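Local structure of DUF3809 domain-containing protein (Deinococcus radiodurans, 3NQN) at the interface of chains A and B. The protein is of unknown function but probably binds calcium ions, and belongs to the DUF3809 family. Numbering follows the deposited sequence. Chains: chain A/B, uncharacterized protein.

The interface of chains A and B. Residues chain A 123-124, 127, 131; chain B 125, 127-128, 131.
A:Ala127 and B:Ala127 meet methyl to methyl where the long C-terminal helices of two copies of the protein come together. A:Ala127 CB and B:Ala127 CB are 3.5 Å apart. The methyl of B:Ala127 also lies over the face of the A:Trp123 indole. B:Ala127 CB sits 3.8 Å from the centroid of the five-membered ring of A:Trp123, a CH-pi contact. Within that ring it comes nearest the pyrrole nitrogen, with A:Trp123 NE1 3.4 Å from B:Ala127 CB. The nitrogen is met from above the ring, so this is packing and not a polar bond. A:Trp123 has CG anti to its backbone N (chi1 -171°), which turns the five-membered ring of the indole to face the B:Ala127 methyl.

One turn further along the chain A helix, the selenomethionine A:Met131 lies over the rim of one face of the B:Phe128 ring. A:Met131 CB is above the CD1–CE1 side, 3.7 Å from B:Phe128 CD1. The chain of A:Met131 is bent at chi2 and chi3 (130° and -54°). Its selenium sits above the same face, towards the CG end, with A:Met131 SE 3.8 Å from B:Phe128 CB. A:Met131 SE also lies 3.8 Å from the backbone N of B:Gly125, just ahead of the chain B helix.

On another side, the terminal methyl of the selenomethionine B:Met131 is modelled near A:Gly124. It is too close to that glycine's carbonyl, so its position is doubtful.

No nitrogen or oxygen pairs across this patch, so its packing is apolar. The two alanines probably allow the close approach of the helices here, while the tryptophan, phenylalanine and A:Met131 fill in around them. The patch is part of a two-fold symmetric interface in the deposited assembly, which may not be the biological dimer. In the fold, the chain A residues lie near the start of helix 122-153. They meet the start of helix 126-152 in chain B, so the long C-terminal helices touch at their N-terminal ends.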
ATOM      1  N   TRP A 123      22.479   7.313 -14.434  1.00 57.28           N
ATOM      2  CA  TRP A 123      21.392   8.170 -14.946  1.00 52.95           C
ATOM      3  C   TRP A 123      20.044   7.714 -14.340  1.00 51.85           C
ATOM      4  O   TRP A 123      19.311   8.514 -13.765  1.00 47.18           O
ATOM      5  CB  TRP A 123      21.337   8.052 -16.498  1.00 51.74           C
ATOM      6  CG  TRP A 123      20.414   9.039 -17.213  1.00 46.48           C
ATOM      7  CD1 TRP A 123      19.554   9.923 -16.642  1.00 39.73           C
ATOM      8  CD2 TRP A 123      20.207   9.144 -18.634  1.00 50.86           C
ATOM      9  NE1 TRP A 123      18.858  10.606 -17.610  1.00 42.52           N
ATOM     10  CE2 TRP A 123      19.237  10.146 -18.841  1.00 47.35           C
ATOM     11  CE3 TRP A 123      20.777   8.517 -19.751  1.00 50.36           C
ATOM     12  CZ2 TRP A 123      18.823  10.538 -20.119  1.00 45.00           C
ATOM     13  CZ3 TRP A 123      20.358   8.907 -21.024  1.00 50.97           C
ATOM     14  CH2 TRP A 123      19.396   9.910 -21.193  1.00 46.22           C
ATOM     15  N   GLY A 124      19.728   6.423 -14.482  1.00 53.52           N
ATOM     16  CA  GLY A 124      18.482   5.862 -13.923  1.00 55.26           C
ATOM     17  C   GLY A 124      18.270   6.246 -12.452  1.00 56.43           C
ATOM     18  O   GLY A 124      17.179   6.699 -12.065  1.00 57.31           O
ATOM     19  N   ALA A 127      17.786  10.237 -11.921  1.00 53.71           N
ATOM     20  CA  ALA A 127      16.425  10.627 -12.330  1.00 54.18           C
ATOM     21  C   ALA A 127      15.392  10.193 -11.285  1.00 53.38           C
ATOM     22  O   ALA A 127      14.449  10.934 -10.983  1.00 50.08           O
ATOM     23  CB  ALA A 127      16.084  10.023 -13.688  1.00 55.04           C
HETATM   24  N   MSE A 131      13.100  12.907  -8.821  1.00 47.95           N
HETATM   25  CA  MSE A 131      11.649  12.872  -8.918  0.50 47.54           C
HETATM   26  C   MSE A 131      10.988  12.458  -7.580  1.00 44.72           C
HETATM   27  O   MSE A 131       9.955  13.022  -7.200  1.00 39.32           O
HETATM   28  CB  MSE A 131      11.228  11.948 -10.063  0.50 49.97           C
HETATM   29  CG  MSE A 131      10.340  12.634 -11.084  0.50 57.69           C
HETATM   30 SE   MSE A 131      10.985  12.342 -12.907  0.38 72.38          SE
HETATM   31  CE  MSE A 131      12.838  12.950 -12.704  0.50 59.42           C
TER
ATOM     32  N   GLY B 125      10.590  11.800 -16.601  1.00 58.55           N
ATOM     33  CA  GLY B 125      11.080  11.691 -17.979  1.00 58.35           C
ATOM     34  C   GLY B 125      11.308  10.240 -18.379  1.00 56.91           C
ATOM     35  O   GLY B 125      10.862   9.306 -17.685  1.00 53.54           O
ATOM     36  N   ALA B 127      14.101   8.524 -18.366  1.00 53.10           N
ATOM     37  CA  ALA B 127      15.005   7.829 -17.443  1.00 51.80           C
ATOM     38  C   ALA B 127      14.240   7.265 -16.266  1.00 48.01           C
ATOM     39  O   ALA B 127      14.452   6.112 -15.858  1.00 45.93           O
ATOM     40  CB  ALA B 127      16.114   8.776 -16.959  1.00 52.75           C
ATOM     41  N   PHE B 128      13.324   8.058 -15.733  1.00 46.68           N
ATOM     42  CA  PHE B 128      12.518   7.616 -14.607  1.00 46.38           C
ATOM     43  C   PHE B 128      11.644   6.424 -14.982  1.00 45.44           C
ATOM     44  O   PHE B 128      11.556   5.473 -14.231  1.00 45.84           O
ATOM     45  CB  PHE B 128      11.623   8.740 -14.082  1.00 47.63           C
ATOM     46  CG  PHE B 128      10.918   8.390 -12.800  1.00 46.70           C
ATOM     47  CD1 PHE B 128      11.542   8.584 -11.580  1.00 53.47           C
ATOM     48  CD2 PHE B 128       9.647   7.822 -12.815  1.00 51.37           C
ATOM     49  CE1 PHE B 128      10.915   8.231 -10.391  1.00 52.63           C
ATOM     50  CE2 PHE B 128       9.013   7.468 -11.628  1.00 46.38           C
ATOM     51  CZ  PHE B 128       9.648   7.669 -10.420  1.00 50.57           C
HETATM   52  N   MSE B 131      13.499   2.988 -15.212  1.00 42.98           N
HETATM   53  CA  MSE B 131      13.825   2.431 -13.896  0.50 43.60           C
HETATM   54  C   MSE B 131      12.622   1.702 -13.309  1.00 41.43           C
HETATM   55  O   MSE B 131      12.753   0.587 -12.800  1.00 40.58           O
HETATM   56  CB  MSE B 131      14.257   3.535 -12.928  0.50 46.33           C
HETATM   57  CG  MSE B 131      14.496   3.046 -11.482  0.50 49.89           C
HETATM   58 SE   MSE B 131      16.258   2.253 -11.218  0.38 71.87          SE
HETATM   59  CE  MSE B 131      17.260   3.884 -10.930  0.50 56.15           C
TER